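PDB 4R1D: Tle cognate immunity protein 4 C-terminal domain-containing protein, which binds the type VI secretion lipase Tle4 and, as its cognate immunity protein, probably protects the bacterium from its own toxin. Local coordinates for residues T43-A46 / A47-D50; Y98-K102 / P103-V107; K113-V116 / D117-Q120; A122-I125 / S126-A130. One frame throughout, in Å; residues are numbered along the deposited sequence.

All four contacts are local and belong to the N-terminal family region. Contact 1 is the most exposed, a turn of helix 42-58; contact 2, partly buried, joins strands 92-100 and 107-115, and the two touch through Val49 on Tyr98. Contact 3 leads from strand 107-115 into helix 119-132, and contact 4 lies farther along that helix; Val114 on Ala122 connects them, while Val99 of contact 2 packs on Leu129 and Ala130 of contact 4. Contacts 1 and 4 share regular helix bonding, contact 2 combines hydroxyl bonds with an indole contact, and contact 3, with its 3-10 turn into a helix, hydrogen-bonds to Tle4 through Ser115 and Arg118, whereas contact 4 packs on it through Ile125.

Contact 1 (T43-A46 / A47-D50); sequences TELA and ARVD
Four successive amides from Ala47 to Asp50 bond back to the carbonyls of Thr43 to Ala46, the regular i to i+4 ladder; the Val49 N to Leu45 O bond is 3.0 Å long and runs nearly along the C=O axis. On the side of this turn facing the strands, Leu45 meets Arg48 and Val49. Leu45 has CG anti to its backbone N (chi1 -179°), and from there its CD1 lies 4.0 Å from CD of Arg48, the two side chains crossing at a slant. CD1 also comes within 4.4 Å of Val49 CG2, a looser apolar touch. The turn belongs to helix 42-58, which packs against strands 92-100 and 33-38: Tyr98 receives Leu45, Arg48 and Val49 together, and Leu38 touches Leu45 and Arg48. The Arg48 chain bends about the CG-CD bond (chi3 -67°), at the methylene Leu45 touches, which sets the direction of NE, and NE forms a salt bridge with Asp40. The polar end of Glu44 turns back along the chain, where OE1 accepts a bond from the backbone N of Lys41. Val49 CG2 also rests against the backbone, 3.4 Å from Leu45 O.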
ATOM      1  N   THR B  43     -26.200 -19.485  17.312  1.00 34.70           N
ATOM      2  CA  THR B  43     -26.429 -20.436  16.224  1.00 37.90           C
ATOM      3  C   THR B  43     -25.749 -19.958  14.942  1.00 33.79           C
ATOM      4  O   THR B  43     -25.212 -20.757  14.173  1.00 33.40           O
ATOM      5  CB  THR B  43     -27.930 -20.676  15.958  1.00 42.98           C
ATOM      6  OG1 THR B  43     -28.509 -19.516  15.344  1.00 44.40           O
ATOM      7  CG2 THR B  43     -28.653 -20.990  17.258  1.00 34.99           C
ATOM      8  N   GLU B  44     -25.776 -18.650  14.720  1.00 31.56           N
ATOM      9  CA  GLU B  44     -25.096 -18.053  13.579  1.00 32.10           C
ATOM     10  C   GLU B  44     -23.582 -18.257  13.666  1.00 32.20           C
ATOM     11  O   GLU B  44     -22.941 -18.586  12.661  1.00 32.31           O
ATOM     12  CB  GLU B  44     -25.427 -16.564  13.471  1.00 36.24           C
ATOM     13  CG  GLU B  44     -26.885 -16.268  13.166  1.00 36.21           C
ATOM     14  CD  GLU B  44     -27.203 -14.783  13.211  1.00 47.11           C
ATOM     15  OE1 GLU B  44     -26.721 -14.097  14.139  1.00 41.90           O
ATOM     16  OE2 GLU B  44     -27.933 -14.299  12.319  1.00 44.72           O
ATOM     17  N   LEU B  45     -23.019 -18.069  14.858  1.00 29.25           N
ATOM     18  CA  LEU B  45     -21.581 -18.266  15.056  1.00 30.37           C
ATOM     19  C   LEU B  45     -21.177 -19.707  14.763  1.00 31.66           C
ATOM     20  O   LEU B  45     -20.186 -19.951  14.082  1.00 27.39           O
ATOM     21  CB  LEU B  45     -21.148 -17.903  16.476  1.00 27.93           C
ATOM     22  CG  LEU B  45     -19.634 -18.079  16.665  1.00 26.41           C
ATOM     23  CD1 LEU B  45     -18.865 -16.990  15.911  1.00 27.81           C
ATOM     24  CD2 LEU B  45     -19.219 -18.112  18.130  1.00 29.43           C
ATOM     25  N   ALA B  46     -21.945 -20.658  15.286  1.00 30.66           N
ATOM     26  CA  ALA B  46     -21.656 -22.073  15.063  1.00 28.53           C
ATOM     27  C   ALA B  46     -21.615 -22.382  13.579  1.00 29.45           C
ATOM     28  O   ALA B  46     -20.734 -23.104  13.107  1.00 30.68           O
ATOM     29  CB  ALA B  46     -22.698 -22.950  15.756  1.00 32.61           C
ATOM     30  N   ALA B  47     -22.578 -21.831  12.849  1.00 25.84           N
ATOM     31  CA  ALA B  47     -22.707 -22.076  11.420  1.00 31.75           C
ATOM     32  C   ALA B  47     -21.575 -21.401  10.651  1.00 31.88           C
ATOM     33  O   ALA B  47     -21.074 -21.938   9.660  1.00 31.50           O
ATOM     34  CB  ALA B  47     -24.059 -21.579  10.924  1.00 33.49           C
ATOM     35  N   ARG B  48     -21.186 -20.215  11.111  1.00 30.61           N
ATOM     36  CA  ARG B  48     -20.056 -19.488  10.534  1.00 28.84           C
ATOM     37  C   ARG B  48     -18.768 -20.311  10.629  1.00 22.12           C
ATOM     38  O   ARG B  48     -18.027 -20.453   9.651  1.00 27.51           O
ATOM     39  CB  ARG B  48     -19.863 -18.153  11.265  1.00 29.32           C
ATOM     40  CG  ARG B  48     -18.525 -17.474  10.976  1.00 28.57           C
ATOM     41  CD  ARG B  48     -18.213 -16.382  12.000  1.00 26.68           C
ATOM     42  NE  ARG B  48     -19.121 -15.235  11.926  1.00 21.99           N
ATOM     43  CZ  ARG B  48     -18.867 -14.112  11.257  1.00 28.84           C
ATOM     44  NH1 ARG B  48     -17.734 -13.973  10.572  1.00 28.96           N
ATOM     45  NH2 ARG B  48     -19.756 -13.127  11.260  1.00 26.91           N
ATOM     46  N   VAL B  49     -18.502 -20.838  11.816  1.00 25.30           N
ATOM     47  CA  VAL B  49     -17.282 -21.610  12.057  1.00 25.22           C
ATOM     48  C   VAL B  49     -17.271 -22.936  11.297  1.00 28.21           C
ATOM     49  O   VAL B  49     -16.259 -23.305  10.692  1.00 26.14           O
ATOM     50  CB  VAL B  49     -17.072 -21.852  13.557  1.00 24.86           C
ATOM     51  CG1 VAL B  49     -15.929 -22.835  13.797  1.00 26.47           C
ATOM     52  CG2 VAL B  49     -16.811 -20.533  14.264  1.00 25.45           C
ATOM     53  N   ASP B  50     -18.394 -23.650  11.323  1.00 27.37           N
ATOM     54  CA  ASP B  50     -18.499 -24.910  10.587  1.00 29.14           C
ATOM     55  C   ASP B  50     -18.337 -24.664   9.097  1.00 25.75           C
ATOM     56  O   ASP B  50     -17.713 -25.457   8.399  1.00 26.53           O
ATOM     57  CB  ASP B  50     -19.837 -25.612  10.852  1.00 26.77           C
ATOM     58  CG  ASP B  50     -19.924 -26.216  12.239  1.00 34.22           C
ATOM     59  OD1 ASP B  50     -18.873 -26.414  12.883  1.00 28.37           O
ATOM     60  OD2 ASP B  50     -21.054 -26.508  12.685  1.00 40.46           O
TER

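Contact 2 (Y98-K102 / P103-V107); sequences YVTSK and PTWHV
Ser101 makes two hydrogen bonds to the returning chain. Its backbone N donates to His106 O at 3.0 Å, and its side-chain OG donates to Thr104 O at 2.8 Å; both donors lie in the plane of the carbonyl they reach. The hydroxyl gets there because OG stands between the backbone N and the carbonyl carbon (chi1 51°). It also sits at the edge of the His106 imidazole, near the ring plane and 3.2 Å from CD2. The same ring also meets that of His151, the planes about 30° apart. Within 98-102, Lys102 NZ bonds to Thr100 OG1 in the conformer given here, one of two for this side chain, so this link is less certain.

The nonpolar part centres on Thr100. Its CG2 lies 3.3 Å from Trp105 NE1, approaching the indole obliquely, and CB makes an off-centre CH-pi contact with the five-membered ring. CG2 also touches Val107 CG2 at 3.6 Å. Lys102 runs alongside Trp105. Trp105 also touches Pro42 of helix 42-58, while Val99 packs on Leu133.

Thr100 CA also makes a CA-H...O contact (3.0 Å) to His106 O, the oxygen that accepts the Ser101 amide. The chain reverses through the cis peptide between Lys102 and Pro103, and Ser135 holds the loop through a bond from Thr104 N. With Thr100 and Val107 as an antiparallel non-hydrogen-bonded pair, this is the end of a beta hairpin between neighbouring strands 92-100 and 107-115.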
ATOM      1  N   TYR B  98     -12.248 -18.003  17.600  1.00 15.88           N
ATOM      2  CA  TYR B  98     -13.550 -17.440  17.930  1.00 21.32           C
ATOM      3  C   TYR B  98     -13.731 -17.557  19.433  1.00 20.73           C
ATOM      4  O   TYR B  98     -13.489 -18.614  20.022  1.00 23.20           O
ATOM      5  CB  TYR B  98     -14.645 -18.177  17.155  1.00 20.22           C
ATOM      6  CG  TYR B  98     -14.442 -18.014  15.671  1.00 20.61           C
ATOM      7  CD1 TYR B  98     -15.046 -16.975  14.991  1.00 20.24           C
ATOM      8  CD2 TYR B  98     -13.571 -18.847  14.964  1.00 19.10           C
ATOM      9  CE1 TYR B  98     -14.837 -16.784  13.639  1.00 23.43           C
ATOM     10  CE2 TYR B  98     -13.355 -18.664  13.607  1.00 18.95           C
ATOM     11  CZ  TYR B  98     -13.992 -17.625  12.954  1.00 21.36           C
ATOM     12  OH  TYR B  98     -13.800 -17.414  11.609  1.00 19.72           O
ATOM     13  N   VAL B  99     -14.116 -16.458  20.061  1.00 17.92           N
ATOM     14  CA  VAL B  99     -14.146 -16.415  21.521  1.00 19.73           C
ATOM     15  C   VAL B  99     -15.321 -15.575  21.983  1.00 23.27           C
ATOM     16  O   VAL B  99     -15.713 -14.618  21.309  1.00 21.60           O
ATOM     17  CB  VAL B  99     -12.821 -15.863  22.099  1.00 25.52           C
ATOM     18  CG1 VAL B  99     -12.584 -14.419  21.663  1.00 22.67           C
ATOM     19  CG2 VAL B  99     -12.795 -15.991  23.621  1.00 21.83           C
ATOM     20  N   THR B 100     -15.890 -15.943  23.125  1.00 21.20           N
ATOM     21  CA  THR B 100     -17.075 -15.272  23.642  1.00 22.81           C
ATOM     22  C   THR B 100     -16.825 -14.666  25.014  1.00 21.45           C
ATOM     23  O   THR B 100     -16.051 -15.190  25.801  1.00 25.98           O
ATOM     24  CB  THR B 100     -18.248 -16.263  23.749  1.00 23.63           C
ATOM     25  OG1 THR B 100     -17.843 -17.389  24.538  1.00 25.34           O
ATOM     26  CG2 THR B 100     -18.648 -16.742  22.370  1.00 28.76           C
ATOM     27  N   SER B 101     -17.489 -13.552  25.301  1.00 20.13           N
ATOM     28  CA  SER B 101     -17.387 -12.931  26.611  1.00 18.18           C
ATOM     29  C   SER B 101     -18.308 -13.649  27.594  1.00 21.43           C
ATOM     30  O   SER B 101     -19.250 -14.337  27.182  1.00 21.50           O
ATOM     31  CB  SER B 101     -17.782 -11.459  26.516  1.00 17.97           C
ATOM     32  OG  SER B 101     -19.037 -11.335  25.865  1.00 21.13           O
ATOM     33  N   LYS B 102     -18.009 -13.499  28.881  1.00 21.44           N
ATOM     34  CA  LYS B 102     -18.853 -14.040  29.947  0.54 24.01           C
ATOM     35  C   LYS B 102     -19.041 -12.977  31.018  1.00 23.29           C
ATOM     36  O   LYS B 102     -18.162 -12.139  31.240  1.00 21.95           O
ATOM     37  CB  LYS B 102     -18.213 -15.288  30.570  0.54 25.60           C
ATOM     38  CG  LYS B 102     -17.802 -16.342  29.562  0.54 30.76           C
ATOM     39  CD  LYS B 102     -18.970 -16.782  28.703  0.54 30.96           C
ATOM     40  CE  LYS B 102     -18.492 -17.395  27.395  0.54 27.94           C
ATOM     41  NZ  LYS B 102     -19.622 -17.811  26.524  0.54 25.98           N
ATOM     42  N   PRO B 103     -20.184 -13.022  31.722  1.00 20.47           N
ATOM     43  CA  PRO B 103     -21.259 -14.003  31.544  1.00 24.13           C
ATOM     44  C   PRO B 103     -22.255 -13.642  30.448  1.00 25.50           C
ATOM     45  O   PRO B 103     -23.002 -14.517  30.002  1.00 28.73           O
ATOM     46  CB  PRO B 103     -21.963 -14.001  32.911  1.00 28.57           C
ATOM     47  CG  PRO B 103     -21.709 -12.645  33.456  1.00 23.20           C
ATOM     48  CD  PRO B 103     -20.305 -12.293  32.997  1.00 25.43           C
ATOM     49  N   THR B 104     -22.289 -12.380  30.031  1.00 21.52           N
ATOM     50  CA  THR B 104     -23.125 -12.012  28.900  1.00 21.66           C
ATOM     51  C   THR B 104     -22.413 -12.373  27.601  1.00 25.07           C
ATOM     52  O   THR B 104     -21.285 -11.956  27.353  1.00 19.90           O
ATOM     53  CB  THR B 104     -23.490 -10.514  28.885  1.00 23.94           C
ATOM     54  OG1 THR B 104     -24.352 -10.216  29.989  1.00 23.68           O
ATOM     55  CG2 THR B 104     -24.224 -10.169  27.602  1.00 23.26           C
ATOM     56  N   TRP B 105     -23.096 -13.144  26.774  1.00 24.12           N
ATOM     57  CA  TRP B 105     -22.532 -13.663  25.538  1.00 26.15           C
ATOM     58  C   TRP B 105     -22.358 -12.578  24.478  1.00 25.76           C
ATOM     59  O   TRP B 105     -23.303 -11.868  24.141  1.00 22.00           O
ATOM     60  CB  TRP B 105     -23.460 -14.759  25.017  1.00 30.50           C
ATOM     61  CG  TRP B 105     -22.891 -15.644  23.964  1.00 26.95           C
ATOM     62  CD1 TRP B 105     -22.230 -16.823  24.152  1.00 27.42           C
ATOM     63  CD2 TRP B 105     -22.954 -15.438  22.555  1.00 28.19           C
ATOM     64  NE1 TRP B 105     -21.874 -17.366  22.942  1.00 30.91           N
ATOM     65  CE2 TRP B 105     -22.308 -16.532  21.944  1.00 31.85           C
ATOM     66  CE3 TRP B 105     -23.493 -14.433  21.747  1.00 24.57           C
ATOM     67  CZ2 TRP B 105     -22.187 -16.650  20.567  1.00 25.28           C
ATOM     68  CZ3 TRP B 105     -23.371 -14.551  20.379  1.00 28.06           C
ATOM     69  CH2 TRP B 105     -22.727 -15.653  19.801  1.00 33.29           C
ATOM     70  N   HIS B 106     -21.134 -12.447  23.972  1.00 21.75           N
ATOM     71  CA  HIS B 106     -20.856 -11.681  22.761  1.00 24.34           C
ATOM     72  C   HIS B 106     -19.768 -12.455  22.045  1.00 21.40           C
ATOM     73  O   HIS B 106     -18.911 -13.058  22.693  1.00 22.57           O
ATOM     74  CB  HIS B 106     -20.319 -10.281  23.073  1.00 20.68           C
ATOM     75  CG  HIS B 106     -21.237  -9.450  23.912  1.00 23.17           C
ATOM     76  ND1 HIS B 106     -22.429  -8.946  23.436  1.00 25.90           N
ATOM     77  CD2 HIS B 106     -21.134  -9.029  25.193  1.00 22.31           C
ATOM     78  CE1 HIS B 106     -23.022  -8.250  24.390  1.00 19.55           C
ATOM     79  NE2 HIS B 106     -22.258  -8.288  25.468  1.00 23.97           N
ATOM     80  N   VAL B 107     -19.790 -12.418  20.724  1.00 18.91           N
ATOM     81  CA  VAL B 107     -18.836 -13.188  19.930  1.00 21.91           C
ATOM     82  C   VAL B 107     -17.745 -12.323  19.312  1.00 23.36           C
ATOM     83  O   VAL B 107     -18.008 -11.200  18.903  1.00 19.70           O
ATOM     84  CB  VAL B 107     -19.563 -13.939  18.811  1.00 21.08           C
ATOM     85  CG1 VAL B 107     -18.759 -13.902  17.537  1.00 31.54           C
ATOM     86  CG2 VAL B 107     -19.797 -15.353  19.228  1.00 39.17           C
TER

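Contact 3 (K113-V116 / D117-Q120); sequences KVSV and DREQ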
ATOM      1  N   LYS B 113      -1.494 -15.024  12.140  1.00 15.45           N
ATOM      2  CA  LYS B 113      -0.524 -16.081  11.873  1.00 15.10           C
ATOM      3  C   LYS B 113       0.196 -16.528  13.135  1.00 16.34           C
ATOM      4  O   LYS B 113       0.458 -15.731  14.040  1.00 18.78           O
ATOM      5  CB  LYS B 113       0.475 -15.619  10.807  1.00 17.07           C
ATOM      6  CG  LYS B 113      -0.165 -15.442   9.452  1.00 19.15           C
ATOM      7  CD  LYS B 113       0.847 -15.108   8.377  1.00 32.37           C
ATOM      8  CE  LYS B 113       1.000 -13.609   8.233  1.00 31.06           C
ATOM      9  NZ  LYS B 113       1.766 -13.273   7.007  1.00 36.60           N
ATOM     10  N   VAL B 114       0.520 -17.821  13.180  1.00 15.54           N
ATOM     11  CA  VAL B 114       1.211 -18.415  14.308  1.00 18.11           C
ATOM     12  C   VAL B 114       2.343 -19.296  13.766  1.00 16.81           C
ATOM     13  O   VAL B 114       2.178 -19.975  12.759  1.00 18.56           O
ATOM     14  CB  VAL B 114       0.224 -19.262  15.141  1.00 18.42           C
ATOM     15  CG1 VAL B 114       0.959 -20.217  16.062  1.00 20.65           C
ATOM     16  CG2 VAL B 114      -0.738 -18.351  15.912  1.00 19.06           C
ATOM     17  N   SER B 115       3.495 -19.277  14.421  1.00 17.71           N
ATOM     18  CA  SER B 115       4.597 -20.119  13.964  1.00 18.64           C
ATOM     19  C   SER B 115       4.340 -21.584  14.286  1.00 19.98           C
ATOM     20  O   SER B 115       3.832 -21.916  15.352  1.00 21.55           O
ATOM     21  CB  SER B 115       5.936 -19.668  14.554  1.00 22.38           C
ATOM     22  OG  SER B 115       6.501 -18.609  13.794  1.00 22.62           O
ATOM     23  N   VAL B 116       4.696 -22.453  13.351  1.00 20.44           N
ATOM     24  CA  VAL B 116       4.584 -23.890  13.575  1.00 22.66           C
ATOM     25  C   VAL B 116       5.224 -24.269  14.909  1.00 26.03           C
ATOM     26  O   VAL B 116       4.624 -24.982  15.720  1.00 26.54           O
ATOM     27  CB  VAL B 116       5.260 -24.671  12.445  1.00 21.33           C
ATOM     28  CG1 VAL B 116       5.287 -26.163  12.775  1.00 27.20           C
ATOM     29  CG2 VAL B 116       4.531 -24.432  11.141  1.00 20.76           C
ATOM     30  N   ASP B 117       6.435 -23.772  15.145  1.00 25.71           N
ATOM     31  CA  ASP B 117       7.174 -24.150  16.344  1.00 27.55           C
ATOM     32  C   ASP B 117       6.761 -23.334  17.568  1.00 28.46           C
ATOM     33  O   ASP B 117       7.373 -23.440  18.631  1.00 26.97           O
ATOM     34  CB  ASP B 117       8.688 -24.090  16.106  1.00 27.83           C
ATOM     35  CG  ASP B 117       9.200 -22.680  15.919  1.00 33.52           C
ATOM     36  OD1 ASP B 117       8.379 -21.740  15.860  1.00 24.43           O
ATOM     37  OD2 ASP B 117      10.433 -22.513  15.819  1.00 34.42           O
ATOM     38  N   ARG B 118       5.706 -22.533  17.416  1.00 20.65           N
ATOM     39  CA  ARG B 118       5.152 -21.798  18.549  1.00 24.41           C
ATOM     40  C   ARG B 118       3.702 -22.166  18.831  1.00 23.76           C
ATOM     41  O   ARG B 118       3.009 -21.442  19.555  1.00 23.16           O
ATOM     42  CB  ARG B 118       5.258 -20.292  18.311  1.00 24.08           C
ATOM     43  CG  ARG B 118       6.689 -19.809  18.201  1.00 24.97           C
ATOM     44  CD  ARG B 118       6.769 -18.304  18.171  1.00 24.22           C
ATOM     45  NE  ARG B 118       8.098 -17.871  17.757  1.00 31.18           N
ATOM     46  CZ  ARG B 118       8.730 -16.823  18.263  1.00 28.94           C
ATOM     47  NH1 ARG B 118       8.153 -16.097  19.210  1.00 33.10           N
ATOM     48  NH2 ARG B 118       9.938 -16.504  17.814  1.00 31.82           N
ATOM     49  N   GLU B 119       3.250 -23.287  18.275  1.00 21.66           N
ATOM     50  CA  GLU B 119       1.842 -23.652  18.344  1.00 22.41           C
ATOM     51  C   GLU B 119       1.286 -23.768  19.764  1.00 26.23           C
ATOM     52  O   GLU B 119       0.205 -23.253  20.051  1.00 22.61           O
ATOM     53  CB  GLU B 119       1.554 -24.940  17.570  1.00 25.06           C
ATOM     54  CG  GLU B 119       0.059 -25.263  17.520  1.00 26.70           C
ATOM     55  CD  GLU B 119      -0.267 -26.562  16.808  1.00 31.16           C
ATOM     56  OE1 GLU B 119       0.630 -27.145  16.162  1.00 33.60           O
ATOM     57  OE2 GLU B 119      -1.429 -27.006  16.902  1.00 29.78           O
ATOM     58  N   GLN B 120       2.003 -24.463  20.639  1.00 27.26           N
ATOM     59  CA  GLN B 120       1.530 -24.663  22.008  1.00 28.98           C
ATOM     60  C   GLN B 120       1.387 -23.324  22.720  1.00 26.88           C
ATOM     61  O   GLN B 120       0.447 -23.113  23.491  1.00 26.33           O
ATOM     62  CB  GLN B 120       2.495 -25.552  22.799  1.00 33.99           C
ATOM     63  CG  GLN B 120       2.688 -26.948  22.240  1.00 44.93           C
ATOM     64  CD  GLN B 120       3.889 -27.653  22.860  1.00 56.60           C
ATOM     65  OE1 GLN B 120       5.011 -27.560  22.352  1.00 54.14           O
ATOM     66  NE2 GLN B 120       3.660 -28.352  23.970  1.00 52.51           N
TER
HETATM   67  O   HOH W   1       3.071 -27.233  15.298  1.00 29.76           O
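Ser115 and Arg118 close the turn in which strand 107-115 gives way to helix 119-132, with Arg118 at the N-cap position and Val116 and Asp117 in a short 3-10 turn. Two backbone bonds define it. Arg118 N donates to Ser115 O at 2.9 Å, an i to i+3 link whose donor stands well above the carbonyl plane (65° out of it). The second, from Glu119 N to Val116 O, is weak at 3.4 Å.

Van der Waals contacts gather mostly at Ser115 CB. Arg118 lays its extended chain past it, CG 3.7 Å from Ser115 CB. Beside it Asp117 brings OD1 to 3.5 Å from the same CB; its CG lies between the backbone N and the carbonyl carbon (chi1 69°), which turns the carboxylate toward Ser115. Apart from these, Val114 CG1 packs more loosely, 4.2 Å from Glu119 CA.

The polar ends of Ser115 and Arg118 bond to Tle4 in the complex. Ser115 OG bonds with Asp402 and with the Gly399 amide of the Tle4 chain, and Arg118 NH1 bonds to the carbonyls of Lys393 and Leu396 there, so the turn is part of the interface with Tle4. Glu119 binds within its own chain instead: OE2 pairs with Arg70 in a salt bridge. Its other oxygen is served by a water that donates to Glu119 OE1 at 2.6 Å and to Val116 O at 2.8 Å.

Contact 4 (A122-I125 / S126-A130); sequences AVEI and SRALA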
ATOM      1  N   ALA B 122       0.830 -20.344  21.314  1.00 21.67           N
ATOM      2  CA  ALA B 122      -0.369 -19.697  20.771  1.00 20.76           C
ATOM      3  C   ALA B 122      -1.628 -20.265  21.424  1.00 23.44           C
ATOM      4  O   ALA B 122      -2.546 -19.526  21.788  1.00 23.49           O
ATOM      5  CB  ALA B 122      -0.430 -19.883  19.263  1.00 19.33           C
ATOM      6  N   VAL B 123      -1.678 -21.585  21.571  1.00 24.31           N
ATOM      7  CA  VAL B 123      -2.835 -22.219  22.191  1.00 23.40           C
ATOM      8  C   VAL B 123      -3.064 -21.693  23.610  1.00 23.03           C
ATOM      9  O   VAL B 123      -4.188 -21.343  23.969  1.00 25.40           O
ATOM     10  CB  VAL B 123      -2.738 -23.765  22.173  1.00 21.81           C
ATOM     11  CG1 VAL B 123      -3.820 -24.375  23.035  1.00 24.09           C
ATOM     12  CG2 VAL B 123      -2.854 -24.283  20.746  1.00 23.32           C
ATOM     13  N   GLU B 124      -2.004 -21.599  24.404  1.00 19.12           N
ATOM     14  CA  GLU B 124      -2.147 -21.113  25.776  1.00 27.12           C
ATOM     15  C   GLU B 124      -2.667 -19.672  25.814  1.00 25.27           C
ATOM     16  O   GLU B 124      -3.462 -19.315  26.685  1.00 22.49           O
ATOM     17  CB  GLU B 124      -0.834 -21.234  26.557  1.00 25.97           C
ATOM     18  CG  GLU B 124      -0.901 -20.644  27.958  1.00 34.41           C
ATOM     19  CD  GLU B 124      -2.045 -21.222  28.792  1.00 41.18           C
ATOM     20  OE1 GLU B 124      -2.384 -22.419  28.619  1.00 34.58           O
ATOM     21  OE2 GLU B 124      -2.608 -20.472  29.619  1.00 35.89           O
ATOM     22  N   ILE B 125      -2.229 -18.850  24.865  1.00 22.35           N
ATOM     23  CA  ILE B 125      -2.709 -17.473  24.789  1.00 23.48           C
ATOM     24  C   ILE B 125      -4.225 -17.426  24.551  1.00 17.95           C
ATOM     25  O   ILE B 125      -4.932 -16.660  25.202  1.00 23.12           O
ATOM     26  CB  ILE B 125      -1.957 -16.654  23.708  1.00 22.45           C
ATOM     27  CG1 ILE B 125      -0.522 -16.370  24.158  1.00 22.29           C
ATOM     28  CG2 ILE B 125      -2.678 -15.343  23.441  1.00 19.84           C
ATOM     29  CD1 ILE B 125       0.352 -15.764  23.072  1.00 28.19           C
ATOM     30  N   SER B 126      -4.713 -18.251  23.625  1.00 19.26           N
ATOM     31  CA  SER B 126      -6.143 -18.324  23.334  1.00 21.19           C
ATOM     32  C   SER B 126      -6.930 -18.922  24.499  1.00 25.08           C
ATOM     33  O   SER B 126      -8.027 -18.464  24.801  1.00 21.01           O
ATOM     34  CB  SER B 126      -6.402 -19.113  22.052  1.00 22.40           C
ATOM     35  OG  SER B 126      -6.038 -18.344  20.911  1.00 21.02           O
ATOM     36  N   ARG B 127      -6.373 -19.944  25.144  1.00 23.02           N
ATOM     37  CA  ARG B 127      -6.976 -20.481  26.367  1.00 28.48           C
ATOM     38  C   ARG B 127      -7.166 -19.368  27.390  1.00 23.54           C
ATOM     39  O   ARG B 127      -8.235 -19.227  27.992  1.00 24.82           O
ATOM     40  CB  ARG B 127      -6.093 -21.560  27.002  1.00 29.14           C
ATOM     41  CG  ARG B 127      -5.528 -22.603  26.055  1.00 32.13           C
ATOM     42  CD  ARG B 127      -6.347 -23.872  26.035  1.00 34.10           C
ATOM     43  NE  ARG B 127      -6.725 -24.332  27.371  1.00 39.44           N
ATOM     44  CZ  ARG B 127      -7.649 -25.263  27.586  1.00 34.94           C
ATOM     45  NH1 ARG B 127      -8.258 -25.831  26.556  1.00 29.71           N
ATOM     46  NH2 ARG B 127      -7.966 -25.631  28.820  1.00 36.72           N
ATOM     47  N   ALA B 128      -6.112 -18.590  27.597  1.00 22.79           N
ATOM     48  CA  ALA B 128      -6.129 -17.521  28.585  1.00 26.66           C
ATOM     49  C   ALA B 128      -7.113 -16.424  28.186  1.00 23.66           C
ATOM     50  O   ALA B 128      -7.831 -15.894  29.028  1.00 21.77           O
ATOM     51  CB  ALA B 128      -4.725 -16.946  28.779  1.00 24.56           C
ATOM     52  N   LEU B 129      -7.143 -16.092  26.898  1.00 17.91           N
ATOM     53  CA  LEU B 129      -8.105 -15.115  26.395  1.00 24.93           C
ATOM     54  C   LEU B 129      -9.532 -15.534  26.730  1.00 24.49           C
ATOM     55  O   LEU B 129     -10.342 -14.717  27.168  1.00 19.77           O
ATOM     56  CB  LEU B 129      -7.961 -14.933  24.874  1.00 21.90           C
ATOM     57  CG  LEU B 129      -8.919 -13.915  24.239  1.00 19.94           C
ATOM     58  CD1 LEU B 129      -8.841 -12.562  24.950  1.00 21.29           C
ATOM     59  CD2 LEU B 129      -8.645 -13.748  22.742  1.00 18.18           C
ATOM     60  N   ALA B 130      -9.835 -16.811  26.527  1.00 18.98           N
ATOM     61  CA  ALA B 130     -11.197 -17.304  26.753  1.00 25.29           C
ATOM     62  C   ALA B 130     -11.566 -17.282  28.237  1.00 25.41           C
ATOM     63  O   ALA B 130     -12.731 -17.094  28.596  1.00 25.35           O
ATOM     64  CB  ALA B 130     -11.365 -18.698  26.179  1.00 20.49           C
TER
HETATM   65  O   HOH W   2      -3.445 -17.321  20.471  1.00 19.36           O
HETATM   66  O   HOH W   3      -4.654 -23.398  29.815  1.00 30.95           O
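At Glu124 the first torsion is extended (chi1 176°) and the chain then bends at chi2 (55°), while Arg127 bends at chi2 and again at chi3; the carboxylate and guanidinium thus come near each other on one turn of helix 119-132. They do not touch: Glu124 OE1 is 4.9 Å from Arg127 NE, and the two planes are turned 50° apart. A water spans the interval, donating to OE1 at 2.7 Å and accepting a weak bond from NE. The other carboxylate oxygen, OE2, makes a salt bridge with Arg131, one turn beyond Arg127, which would help hold the Glu124 end in place.

Val123 lies alongside Arg127, its CG1 4.0 Å from Arg127 CD. Beneath these side chains run the regular i to i+4 bonds, such as Ala128 N to Glu124 O at 2.9 Å and Leu129 N to Ile125 O at 2.8 Å.

The inward flank of the helix packs on the strands: Ile125, Ser126 and Leu129 all rest on Trp110. Ile125 also touches Arg397 of the Tle4 chain. At the start of this turn a second water donates to Ala122 O at 2.7 Å and hydrogen-bonds Ser126 OG.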